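Local coordinates for folylpolyglutamate synthase protein FOLC (Mycobacterium tuberculosis, PDB 2VOS), which probably adds L-glutamate to dihydropteroate and extends the polyglutamate tail of tetrahydrofolate, spending ATP with magnesium as cofactor, at residues Phe374-Leu379 with Asp441-Leu446; Glu340-Ala345 with Thr480-Asp485; His90-Arg95 with Ala164-Asp169. All blocks are in the same frame, centred on the assembly; numbering follows the deposited sequence.

Interaction 1. Residues Phe374-Leu379 with Asp441-Leu446; sequences FLVGVL and DVATSL
The carbonyl oxygen of Val-442 is gripped twice inside its helix: by Leu-446 N in the regular helical bond, and by the hydroxyl of Ser-445, whose OG lies 3.0 Å from Val-442 O, in the carbonyl plane and on a lone pair. Ser-445 suits this outer face because its short side chain turns its hydroxyl back onto the helix. No hydrogen bond joins the helix to strand 374-379, which runs antiparallel to it at 170°, the axes 8.7 Å apart. Ala-443 makes the closest approach. Its methyl fits between two valines, CB standing 3.8 Å from Val-376 CG1 and 3.7 Å from Val-378 CG2, and so small a residue lets the helix lie close to the strand. Val-376 CG1, anti to the backbone N (chi1 -180°), also meets Leu-446 CD1 at 3.9 Å, the two side chains crossing at about a right angle. At the start of the strand, Phe-374 CE2 lies in van der Waals contact with Leu-446 O, 3.8 Å away. The helix also rests on neighbouring strands of the sheet, Val-442 on Val-402 and Ala-443 on Ile-466. Lacking any hydrogen bond between its segments, this helix-on-sheet layer of the glutamate ligase domain is held by close packing of apolar groups around the Ala-443 methyl.

Interaction 2. Residues Glu340-Ala345 with Thr480-Asp485; sequences ERMRSA and TLFGRD
Two bent side chains make this junction: selenomethionine Met-342, with CG anti to its carbonyl carbon (chi1 -64°) and further bends at chi2 and chi3, and Arg-484, which starts the same way (chi1 -52°) and also bends at chi2 and chi3. The first folds over the Phe-482 ring, CB lying 3.8 Å from the ring centroid and almost on its normal, a CH-pi contact. Its selenium sits obliquely to the ring in a Met-aromatic contact, 3.7 Å from Phe-482 CB, and also lies over one guanidinium face of Arg-484. The long, flexible chain of Met-342 can thus cover the ring with CB while its selenium touches the arginine. Arg-484 slides past it in the opposite direction, and in the conformer given its NH2 donates to Met-342 O at 2.6 Å, tilted from the guanidinium plane. That bond lies in the carbonyl plane but is bent, 133° at the hydrogen. Arg-484 NE also bonds weakly back to Phe-482 O. Gly-483, with positive phi, ends helix 472-481 in a Schellman motif and turns the chain between Phe-482 and Arg-484. A salt bridge from Glu-340 to Arg-479 is a second tie to that helix. An apolar patch beside a charged donor on a backbone carbonyl thus joins edge strand 340-343 to the C-terminal tail.

Interaction 3. Residues His90-Arg95 with Ala164-Asp169; sequences HRRTGR and ADAPVD
This is a mainly polar, partly buried contact at the N-terminal ends of two neighbouring inner strands of the large mixed sheet in the Mur ligase middle-domain fold, where the chain entering strand 93-96 meets the chain leading into strand 170-174. Arg-92 and Asp-169 form its centre through two bonds. Arg-92 N donates almost straight to Asp-169 OD2 (2.8 Å, 175°), approaching from above the carboxylate plane, while Asp-169 N returns a bond to Arg-92 O, also 2.8 Å long. Asp-169 suits the place because its short carboxylate, with CG anti to the carbonyl carbon (chi1 -66°), reaches across to the backbone N-H of Arg-92 while its own N-H serves Arg-92 O. The side chain of Arg-92, extended from CG to NE with CG anti to the backbone N (chi1 -174°), runs along the opposite segment. Its NH2 makes weak bonds to Ala-166 O at 3.1 Å and Pro-167 O at 3.3 Å, and Ala-166 CB lies over one guanidinium face. A water in the guanidinium plane accepts from Arg-92 NH1 and donates to Ala-166 O, while NH1 also forms a salt bridge with Asp-111. On the strand itself, Val-168 CG1 packs 3.5 Å from Gly-94 N, close against the bare backbone that glycine offers. Arg-92 and Gly-94 continue in backbone bonds to Val-170, as neighbouring parallel strands do in the sheet of a P-loop NTPase-like domain.

Interactions 1 and 2 reach the same six-stranded mixed sheet, their centres about 15 Å apart, and along the chain interaction 1 is nested within the loop closed by interaction 2. Interaction 1 is buried beside an inner strand, without a hydrogen bond between its segments and held chiefly by apolar packing; interaction 2, at an outermost strand, lies at the surface and mixes aromatic and selenium packing with an arginine bond. Interaction 3 belongs to a different, eight-stranded sheet, with its centre about 42 Å from that of interaction 1 and on the opposite side of the chain's centre. Partly buried, it relies chiefly on backbone, carboxylate and guanidinium bonds, with a water at its margin.

Interaction 1. Residues Phe374-Leu379 with Asp441-Leu446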
loop_
_atom_site.group_PDB
_atom_site.type_symbol
_atom_site.label_atom_id
_atom_site.label_comp_id
_atom_site.label_asym_id
_atom_site.label_seq_id
_atom_site.Cartn_x
_atom_site.Cartn_y
_atom_site.Cartn_z
ATOM N N PHE A 374 24.733 3.443 13.247
ATOM C CA PHE A 374 24.709 4.683 12.482
ATOM C C PHE A 374 23.750 4.471 11.322
ATOM O O PHE A 374 23.880 3.498 10.599
ATOM C CB PHE A 374 26.108 5.005 11.947
ATOM C CG PHE A 374 26.202 6.337 11.253
ATOM C CD1 PHE A 374 26.371 7.506 11.978
ATOM C CD2 PHE A 374 26.149 6.407 9.877
ATOM C CE1 PHE A 374 26.455 8.735 11.331
ATOM C CE2 PHE A 374 26.214 7.631 9.227
ATOM C CZ PHE A 374 26.385 8.795 9.956
ATOM N N LEU A 375 22.774 5.362 11.182
ATOM C CA LEU A 375 21.805 5.296 10.077
ATOM C C LEU A 375 21.704 6.671 9.383
ATOM O O LEU A 375 21.579 7.714 10.063
ATOM C CB LEU A 375 20.432 4.933 10.621
ATOM C CG LEU A 375 20.146 3.502 10.982
ATOM C CD1 LEU A 375 18.684 3.390 11.398
ATOM C CD2 LEU A 375 20.402 2.599 9.772
ATOM N N VAL A 376 21.753 6.683 8.051
ATOM C CA VAL A 376 21.540 7.921 7.293
ATOM C C VAL A 376 20.243 7.812 6.487
ATOM O O VAL A 376 20.015 6.781 5.841
ATOM C CB VAL A 376 22.689 8.138 6.281
ATOM C CG1 VAL A 376 22.461 9.464 5.476
ATOM C CG2 VAL A 376 24.021 8.173 7.017
ATOM N N GLY A 377 19.366 8.811 6.543
ATOM C CA GLY A 377 18.126 8.692 5.795
ATOM C C GLY A 377 18.373 9.341 4.435
ATOM O O GLY A 377 19.205 10.260 4.343
ATOM N N VAL A 378 17.676 8.892 3.380
ATOM C CA VAL A 378 17.739 9.559 2.082
ATOM C C VAL A 378 16.289 9.775 1.877
ATOM O O VAL A 378 15.487 8.802 1.892
ATOM C CB VAL A 378 18.347 8.672 0.937
ATOM C CG1 VAL A 378 18.075 9.232 -0.517
ATOM C CG2 VAL A 378 19.858 8.514 1.125
ATOM N N LEU A 379 15.924 11.053 1.704
ATOM C CA LEU A 379 14.532 11.422 1.785
ATOM C C LEU A 379 14.045 12.297 0.632
ATOM O O LEU A 379 14.693 13.284 0.271
ATOM C CB LEU A 379 14.356 12.182 3.123
ATOM C CG LEU A 379 12.946 12.522 3.594
ATOM C CD1 LEU A 379 12.278 11.329 4.238
ATOM C CD2 LEU A 379 13.043 13.702 4.605
ATOM N N ASP A 441 24.832 8.329 -3.081
ATOM C CA ASP A 441 26.279 8.374 -3.047
ATOM C C ASP A 441 26.681 9.191 -1.818
ATOM O O ASP A 441 27.643 8.859 -1.138
ATOM C CB ASP A 441 26.877 8.997 -4.350
ATOM C CG ASP A 441 26.863 8.016 -5.570
ATOM O OD1 ASP A 441 26.518 6.804 -5.436
ATOM O OD2 ASP A 441 27.183 8.472 -6.684
ATOM N N VAL A 442 25.973 10.291 -1.562
ATOM C CA VAL A 442 26.256 11.076 -0.367
ATOM C C VAL A 442 26.093 10.204 0.888
ATOM O O VAL A 442 27.011 10.163 1.738
ATOM C CB VAL A 442 25.431 12.387 -0.297
ATOM C CG1 VAL A 442 25.680 13.133 1.020
ATOM C CG2 VAL A 442 25.819 13.322 -1.466
ATOM N N ALA A 443 24.963 9.480 1.007
ATOM C CA ALA A 443 24.706 8.661 2.187
ATOM C C ALA A 443 25.826 7.663 2.322
ATOM O O ALA A 443 26.261 7.322 3.429
ATOM C CB ALA A 443 23.339 7.921 2.101
ATOM N N THR A 444 26.301 7.166 1.193
ATOM C CA THR A 444 27.276 6.111 1.238
ATOM C C THR A 444 28.576 6.649 1.819
ATOM O O THR A 444 29.221 5.973 2.603
ATOM C CB THR A 444 27.544 5.499 -0.161
ATOM O OG1 THR A 444 26.321 4.923 -0.641
ATOM C CG2 THR A 444 28.708 4.428 -0.089
ATOM N N SER A 445 28.964 7.852 1.437
ATOM C CA SER A 445 30.200 8.368 1.968
ATOM C C SER A 445 30.021 8.681 3.477
ATOM O O SER A 445 30.943 8.513 4.250
ATOM C CB SER A 445 30.746 9.541 1.136
ATOM O OG SER A 445 29.923 10.677 1.281
ATOM N N LEU A 446 28.823 9.059 3.903
ATOM C CA LEU A 446 28.613 9.296 5.326
ATOM C C LEU A 446 28.743 7.982 6.118
ATOM O O LEU A 446 29.344 7.906 7.176
ATOM C CB LEU A 446 27.247 9.947 5.559
ATOM C CG LEU A 446 26.999 11.358 5.020
ATOM C CD1 LEU A 446 25.542 11.805 5.287
ATOM C CD2 LEU A 446 27.986 12.366 5.608
#

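Interaction 2. Residues Glu340-Ala345 with Thr480-Asp485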
loop_
_atom_site.group_PDB
_atom_site.type_symbol
_atom_site.label_atom_id
_atom_site.label_comp_id
_atom_site.label_asym_id
_atom_site.label_seq_id
_atom_site.Cartn_x
_atom_site.Cartn_y
_atom_site.Cartn_z
ATOM N N GLU A 340 12.150 -2.976 2.922
ATOM C CA GLU A 340 12.720 -4.038 2.136
ATOM C C GLU A 340 14.233 -3.782 2.020
ATOM O O GLU A 340 14.661 -2.693 1.645
ATOM C CB GLU A 340 12.083 -4.070 0.730
ATOM C CG GLU A 340 12.546 -5.271 -0.105
ATOM C CD GLU A 340 12.010 -5.220 -1.525
ATOM O OE1 GLU A 340 11.489 -4.148 -1.917
ATOM O OE2 GLU A 340 12.150 -6.218 -2.267
ATOM N N ARG A 341 15.034 -4.786 2.307
ATOM C CA ARG A 341 16.493 -4.646 2.257
ATOM C C ARG A 341 17.000 -4.881 0.871
ATOM O O ARG A 341 16.738 -5.959 0.293
ATOM C CB ARG A 341 17.112 -5.728 3.120
ATOM C CG ARG A 341 17.337 -5.323 4.538
ATOM C CD ARG A 341 18.464 -6.189 5.205
ATOM N NE ARG A 341 18.345 -7.644 4.979
ATOM C CZ ARG A 341 19.336 -8.521 5.175
ATOM N NH1 ARG A 341 20.529 -8.111 5.665
ATOM N NH2 ARG A 341 19.146 -9.810 4.911
HETATM N N MSE A 342 17.737 -3.896 0.348
HETATM C CA MSE A 342 18.336 -3.991 -0.982
HETATM C C MSE A 342 19.707 -4.663 -0.927
HETATM O O MSE A 342 20.130 -5.259 -1.936
HETATM C CB MSE A 342 18.548 -2.595 -1.629
HETATM C CG MSE A 342 17.270 -1.810 -1.904
HETATM SE SE MSE A 342 16.200 -2.659 -3.252
HETATM C CE MSE A 342 15.066 -3.734 -2.062
ATOM N N ARG A 343 20.403 -4.551 0.207
ATOM C CA ARG A 343 21.683 -5.211 0.353
ATOM C C ARG A 343 22.128 -5.097 1.818
ATOM O O ARG A 343 21.445 -4.438 2.611
ATOM C CB ARG A 343 22.759 -4.500 -0.504
ATOM C CG ARG A 343 22.977 -2.998 -0.087
ATOM C CD ARG A 343 24.303 -2.352 -0.676
ATOM N NE ARG A 343 25.430 -3.126 -0.165
ATOM C CZ ARG A 343 26.141 -3.966 -0.892
ATOM N NH1 ARG A 343 25.888 -4.041 -2.204
ATOM N NH2 ARG A 343 27.147 -4.660 -0.321
ATOM N N SER A 344 23.258 -5.713 2.175
ATOM C CA SER A 344 23.815 -5.571 3.524
ATOM C C SER A 344 25.270 -5.085 3.310
ATOM O O SER A 344 25.739 -5.087 2.153
ATOM C CB SER A 344 23.722 -6.922 4.274
ATOM O OG SER A 344 24.580 -7.950 3.737
ATOM N N ALA A 345 25.965 -4.640 4.382
ATOM C CA ALA A 345 27.355 -4.149 4.280
ATOM C C ALA A 345 27.579 -3.104 3.176
ATOM O O ALA A 345 28.286 -3.381 2.212
ATOM C CB ALA A 345 28.312 -5.275 4.077
ATOM N N THR A 480 14.337 0.416 -8.504
ATOM C CA THR A 480 14.796 0.305 -9.879
ATOM C C THR A 480 16.325 0.563 -9.984
ATOM O O THR A 480 17.030 -0.147 -10.691
ATOM C CB THR A 480 14.006 1.298 -10.736
ATOM O OG1 THR A 480 12.636 0.863 -10.845
ATOM C CG2 THR A 480 14.630 1.455 -12.135
ATOM N N LEU A 481 16.845 1.560 -9.281
ATOM C CA LEU A 481 18.287 1.763 -9.195
ATOM C C LEU A 481 19.040 0.513 -8.714
ATOM O O LEU A 481 20.149 0.230 -9.185
ATOM C CB LEU A 481 18.637 2.945 -8.284
ATOM C CG LEU A 481 18.222 4.324 -8.832
ATOM C CD1 LEU A 481 18.575 5.436 -7.810
ATOM C CD2 LEU A 481 18.857 4.590 -10.261
ATOM N N PHE A 482 18.447 -0.231 -7.783
ATOM C CA PHE A 482 19.082 -1.435 -7.265
ATOM C C PHE A 482 18.802 -2.657 -8.123
ATOM O O PHE A 482 19.182 -3.761 -7.775
ATOM C CB PHE A 482 18.640 -1.652 -5.797
ATOM C CG PHE A 482 19.463 -0.848 -4.831
ATOM C CD1 PHE A 482 20.679 -1.340 -4.413
ATOM C CD2 PHE A 482 19.044 0.406 -4.370
ATOM C CE1 PHE A 482 21.447 -0.651 -3.572
ATOM C CE2 PHE A 482 19.800 1.104 -3.530
ATOM C CZ PHE A 482 21.039 0.590 -3.139
ATOM N N GLY A 483 18.117 -2.454 -9.252
ATOM C CA GLY A 483 17.975 -3.473 -10.278
ATOM C C GLY A 483 16.921 -4.563 -10.012
ATOM O O GLY A 483 17.044 -5.660 -10.613
ATOM N N ARG A 484 15.963 -4.340 -9.103
ATOM C CA ARG A 484 14.986 -5.378 -8.751
ATOM C C ARG A 484 13.815 -5.327 -9.725
ATOM O O ARG A 484 13.401 -4.237 -10.161
ATOM C CB ARG A 484 14.474 -5.202 -7.316
ATOM C CG ARG A 484 15.569 -5.072 -6.287
ATOM C CD ARG A 484 16.372 -6.332 -6.116
ATOM N NE ARG A 484 17.787 -6.090 -5.774
ATOM C CZ ARG A 484 18.316 -6.316 -4.578
ATOM N NH1 ARG A 484 17.549 -6.771 -3.601
ATOM N NH2 ARG A 484 19.597 -6.096 -4.354
ATOM N N ASP A 485 13.298 -6.481 -10.110
ATOM C CA ASP A 485 12.182 -6.549 -11.048
ATOM C C ASP A 485 10.917 -6.232 -10.292
ATOM O O ASP A 485 10.797 -6.618 -9.153
ATOM C CB ASP A 485 12.058 -7.977 -11.552
ATOM C CG ASP A 485 13.189 -8.344 -12.496
ATOM O OD1 ASP A 485 13.773 -7.406 -13.097
ATOM O OD2 ASP A 485 13.466 -9.551 -12.612
#

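Interaction 3. Residues His90-Arg95 with Ala164-Asp169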
loop_
_atom_site.group_PDB
_atom_site.type_symbol
_atom_site.label_atom_id
_atom_site.label_comp_id
_atom_site.label_asym_id
_atom_site.label_seq_id
_atom_site.Cartn_x
_atom_site.Cartn_y
_atom_site.Cartn_z
ATOM N N HIS A 90 -5.283 -22.364 -2.579
ATOM C CA HIS A 90 -5.448 -22.849 -3.953
ATOM C C HIS A 90 -6.598 -22.303 -4.822
ATOM O O HIS A 90 -6.983 -22.956 -5.827
ATOM C CB HIS A 90 -5.496 -24.353 -3.928
ATOM C CG HIS A 90 -4.429 -24.918 -3.056
ATOM N ND1 HIS A 90 -3.107 -24.917 -3.439
ATOM C CD2 HIS A 90 -4.476 -25.422 -1.798
ATOM C CE1 HIS A 90 -2.387 -25.458 -2.468
ATOM N NE2 HIS A 90 -3.201 -25.798 -1.478
ATOM N N ARG A 91 -7.099 -21.119 -4.452
ATOM C CA ARG A 91 -8.011 -20.357 -5.350
ATOM C C ARG A 91 -7.198 -19.364 -6.185
ATOM O O ARG A 91 -6.187 -18.823 -5.729
ATOM C CB ARG A 91 -9.049 -19.590 -4.534
ATOM C CG ARG A 91 -10.300 -20.430 -4.173
ATOM C CD ARG A 91 -9.963 -21.715 -3.390
ATOM N NE ARG A 91 -11.184 -22.226 -2.712
ATOM C CZ ARG A 91 -11.181 -22.991 -1.627
ATOM N NH1 ARG A 91 -10.020 -23.366 -1.064
ATOM N NH2 ARG A 91 -12.321 -23.353 -1.084
ATOM N N ARG A 92 -7.645 -19.117 -7.401
ATOM C CA ARG A 92 -6.916 -18.305 -8.307
ATOM C C ARG A 92 -7.284 -16.885 -7.999
ATOM O O ARG A 92 -8.491 -16.555 -7.909
ATOM C CB ARG A 92 -7.327 -18.673 -9.731
ATOM C CG ARG A 92 -6.505 -17.983 -10.713
ATOM C CD ARG A 92 -6.711 -18.542 -12.122
ATOM N NE ARG A 92 -5.552 -18.085 -12.811
ATOM C CZ ARG A 92 -5.530 -17.817 -14.093
ATOM N NH1 ARG A 92 -4.404 -17.421 -14.633
ATOM N NH2 ARG A 92 -6.632 -18.004 -14.811
ATOM N N THR A 93 -6.275 -16.038 -7.762
ATOM C CA THR A 93 -6.606 -14.658 -7.367
ATOM C C THR A 93 -6.346 -13.616 -8.476
ATOM O O THR A 93 -5.525 -13.816 -9.386
ATOM C CB THR A 93 -5.721 -14.169 -6.186
ATOM O OG1 THR A 93 -4.350 -14.391 -6.550
ATOM C CG2 THR A 93 -6.078 -14.929 -4.894
ATOM N N GLY A 94 -7.045 -12.506 -8.380
ATOM C CA GLY A 94 -6.601 -11.291 -9.093
ATOM C C GLY A 94 -6.443 -10.264 -7.991
ATOM O O GLY A 94 -7.197 -10.275 -7.010
ATOM N N ARG A 95 -5.473 -9.365 -8.135
ATOM C CA ARG A 95 -5.255 -8.383 -7.118
ATOM C C ARG A 95 -4.932 -7.029 -7.791
ATOM O O ARG A 95 -4.112 -6.948 -8.736
ATOM C CB ARG A 95 -4.072 -8.794 -6.197
ATOM C CG ARG A 95 -3.645 -7.616 -5.314
ATOM C CD ARG A 95 -2.631 -8.030 -4.226
ATOM N NE ARG A 95 -1.613 -9.030 -4.664
ATOM C CZ ARG A 95 -0.488 -8.717 -5.322
ATOM N NH1 ARG A 95 -0.240 -7.440 -5.713
ATOM N NH2 ARG A 95 0.394 -9.672 -5.591
ATOM N N ALA A 164 -11.812 -10.780 -15.141
ATOM C CA ALA A 164 -12.837 -11.590 -15.846
ATOM C C ALA A 164 -12.226 -12.375 -17.044
ATOM O O ALA A 164 -12.660 -13.494 -17.335
ATOM C CB ALA A 164 -14.010 -10.682 -16.309
ATOM N N ASP A 165 -11.262 -11.765 -17.750
ATOM C CA ASP A 165 -10.504 -12.430 -18.833
ATOM C C ASP A 165 -9.753 -13.641 -18.363
ATOM O O ASP A 165 -9.555 -14.571 -19.142
ATOM C CB ASP A 165 -9.431 -11.470 -19.418
ATOM C CG ASP A 165 -10.041 -10.323 -20.234
ATOM O OD1 ASP A 165 -11.215 -10.431 -20.683
ATOM O OD2 ASP A 165 -9.334 -9.304 -20.439
ATOM N N ALA A 166 -9.280 -13.630 -17.098
ATOM C CA ALA A 166 -8.320 -14.673 -16.652
ATOM C C ALA A 166 -8.857 -16.113 -16.712
ATOM O O ALA A 166 -8.185 -17.005 -17.297
ATOM C CB ALA A 166 -7.749 -14.353 -15.230
ATOM N N PRO A 167 -9.986 -16.405 -16.029
ATOM C CA PRO A 167 -10.693 -15.632 -15.029
ATOM C C PRO A 167 -10.153 -15.974 -13.670
ATOM O O PRO A 167 -9.440 -16.936 -13.542
ATOM C CB PRO A 167 -12.142 -16.182 -15.117
ATOM C CG PRO A 167 -11.978 -17.584 -15.530
ATOM C CD PRO A 167 -10.659 -17.697 -16.295
ATOM N N VAL A 168 -10.528 -15.231 -12.646
ATOM C CA VAL A 168 -10.069 -15.500 -11.293
ATOM C C VAL A 168 -11.217 -16.119 -10.461
ATOM O O VAL A 168 -12.383 -16.104 -10.885
ATOM C CB VAL A 168 -9.565 -14.207 -10.605
ATOM C CG1 VAL A 168 -8.442 -13.523 -11.448
ATOM C CG2 VAL A 168 -10.700 -13.232 -10.374
ATOM N N ASP A 169 -10.883 -16.713 -9.317
ATOM C CA ASP A 169 -11.909 -17.168 -8.340
ATOM C C ASP A 169 -12.252 -16.019 -7.350
ATOM O O ASP A 169 -13.394 -15.919 -6.866
ATOM C CB ASP A 169 -11.368 -18.348 -7.502
ATOM C CG ASP A 169 -11.147 -19.552 -8.308
ATOM O OD1 ASP A 169 -11.984 -19.786 -9.189
ATOM O OD2 ASP A 169 -10.139 -20.274 -8.060
HETATM O O HOH W 1 -5.360 -17.026 -17.568
#